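Local coordinates for Phi class glutathione transferase GSTF1 (Populus tremula x Populus tremuloides, PDB 4RI6) that transfers glutathione to electrophilic substrates, probably including organic halides, in the detoxifying reaction typical of the Phi class, at the interface of chains A and B. Residues are numbered along the deposited sequence; one frame, centred on the assembly and turned at random. Chains: chain A/B, Phi class glutathione transferase GSTF1.

The interface of chains A and B. Residues chain A 101-102, 105, 109, 143, 146-147; chain B 53, 67-68.
Chain B meets two helices of chain A, 93-122 and 130-150, through the end of its short strand 65-67, where B:Phe67 has an extended backbone and B:Glu68 a positive phi (73°), and through B:Phe53 in the loop before the conserved Val-Pro. This glutathione transferase dimer illustrates the lock-and-key principle: B:Phe53 is the key, wedged between the two helices. Its ring is held between A:Ile146 CG2 over one face and the methyl CG2 of A:Thr109 over the other, offset toward the rim (3.9 Å from CE1). Its CZ meets the methyl CG2 of A:Thr105 tip to tip at 3.5 Å. Beside the key, the amide N of B:Phe67 donates to the side-chain carbonyl OE1 of A:Gln101 (3.1 Å, in the carbonyl plane). The glutamine reaches it on an extended chain whose CG sits between backbone N and carbonyl carbon (chi1 68°) and lies over one face of the phenyl ring. The tip of that ring points into the indole face of A:Trp102, CZ standing 3.7 Å above the plane toward the rim, with the rings almost perpendicular. Replacing B:Phe67 by an alanine would probably open a gap against this indole and deprive it of its edge-to-face partner. In A:Thr105, CG2 anti to the backbone N (OG1 beside it, chi1 -65°) turns the methyl to B:Phe53 and the hydroxyl to A:Gln101 O, its hydrogen-bond acceptor, and a water. That water bridges to OG1 of A:Thr109 and lies 2.6 Å from the carboxylate OE2 of B:Glu68.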
# COMPACT_ATOMS: atom_id res chain seq x y z
N GLN A 101 -3.37 9.30 -2.30
CA GLN A 101 -4.35 8.75 -1.37
C GLN A 101 -5.23 7.70 -2.07
O GLN A 101 -5.66 6.74 -1.44
CB GLN A 101 -5.22 9.85 -0.74
CG GLN A 101 -6.14 10.52 -1.72
CD GLN A 101 -6.74 11.81 -1.19
OE1 GLN A 101 -7.05 11.95 0.00
NE2 GLN A 101 -6.90 12.79 -2.08
N TRP A 102 -5.47 7.86 -3.37
CA TRP A 102 -6.28 6.90 -4.13
C TRP A 102 -5.42 5.71 -4.55
O TRP A 102 -5.93 4.60 -4.71
CB TRP A 102 -6.96 7.58 -5.34
CG TRP A 102 -7.99 8.54 -4.87
CD1 TRP A 102 -7.87 9.89 -4.76
CD2 TRP A 102 -9.30 8.22 -4.38
NE1 TRP A 102 -9.01 10.43 -4.24
CE2 TRP A 102 -9.90 9.42 -3.99
CE3 TRP A 102 -10.01 7.03 -4.24
CZ2 TRP A 102 -11.18 9.47 -3.49
CZ3 TRP A 102 -11.27 7.07 -3.73
CH2 TRP A 102 -11.85 8.28 -3.37
N THR A 105 -5.66 3.71 -1.54
CA THR A 105 -6.96 3.07 -1.55
C THR A 105 -6.94 1.81 -2.42
O THR A 105 -7.51 0.79 -2.04
CB THR A 105 -8.05 4.08 -1.99
OG1 THR A 105 -8.13 5.10 -0.99
CG2 THR A 105 -9.42 3.43 -2.13
N THR A 109 -7.60 -1.09 0.13
CA THR A 109 -9.07 -1.20 0.17
C THR A 109 -9.66 -1.99 -1.02
O THR A 109 -10.36 -2.97 -0.84
CB THR A 109 -9.67 0.22 0.27
OG1 THR A 109 -9.13 0.83 1.46
CG2 THR A 109 -11.19 0.18 0.33
N VAL A 143 -16.78 -1.10 -1.71
CA VAL A 143 -15.79 -0.17 -2.22
C VAL A 143 -16.30 0.55 -3.47
O VAL A 143 -16.17 1.77 -3.61
CB VAL A 143 -14.48 -0.91 -2.55
CG1 VAL A 143 -13.48 0.01 -3.17
CG2 VAL A 143 -13.89 -1.53 -1.29
N ILE A 146 -18.69 3.40 -3.09
CA ILE A 146 -18.01 4.64 -2.75
C ILE A 146 -17.39 5.27 -3.99
O ILE A 146 -17.49 6.48 -4.20
CB ILE A 146 -16.95 4.40 -1.67
CG1 ILE A 146 -17.65 3.93 -0.40
CG2 ILE A 146 -16.14 5.67 -1.43
CD1 ILE A 146 -16.75 3.38 0.63
N TYR A 147 -16.79 4.44 -4.85
CA TYR A 147 -16.25 4.94 -6.10
C TYR A 147 -17.35 5.51 -6.97
O TYR A 147 -17.14 6.49 -7.66
CB TYR A 147 -15.53 3.85 -6.88
CG TYR A 147 -14.18 3.39 -6.36
CD1 TYR A 147 -13.74 3.71 -5.08
CD2 TYR A 147 -13.34 2.65 -7.18
CE1 TYR A 147 -12.50 3.27 -4.64
CE2 TYR A 147 -12.12 2.22 -6.75
CZ TYR A 147 -11.70 2.54 -5.48
OH TYR A 147 -10.47 2.09 -5.08
N PHE B 53 -14.59 6.36 3.32
CA PHE B 53 -14.68 4.95 3.70
C PHE B 53 -15.06 4.82 5.17
O PHE B 53 -15.21 3.71 5.67
CB PHE B 53 -13.36 4.23 3.40
CG PHE B 53 -13.04 4.23 1.94
CD1 PHE B 53 -13.65 3.32 1.10
CD2 PHE B 53 -12.19 5.18 1.39
CE1 PHE B 53 -13.41 3.34 -0.25
CE2 PHE B 53 -11.95 5.19 0.02
CZ PHE B 53 -12.56 4.27 -0.78
N PHE B 67 -6.69 11.38 2.99
CA PHE B 67 -6.89 10.17 3.78
C PHE B 67 -5.87 9.11 3.34
O PHE B 67 -5.08 9.35 2.45
CB PHE B 67 -8.33 9.66 3.69
CG PHE B 67 -8.80 9.33 2.32
CD1 PHE B 67 -8.67 8.05 1.82
CD2 PHE B 67 -9.43 10.28 1.55
CE1 PHE B 67 -9.14 7.74 0.57
CE2 PHE B 67 -9.89 9.97 0.28
CZ PHE B 67 -9.73 8.71 -0.20
N GLU B 68 -5.91 7.97 4.04
CA GLU B 68 -4.97 6.85 3.97
C GLU B 68 -3.64 7.22 4.64
O GLU B 68 -2.90 8.07 4.17
CB GLU B 68 -4.75 6.34 2.53
CG GLU B 68 -5.80 5.31 2.10
CD GLU B 68 -5.72 4.00 2.90
OE1 GLU B 68 -4.73 3.80 3.60
OE2 GLU B 68 -6.67 3.19 2.82
O HOH W 1 -8.84 3.52 1.50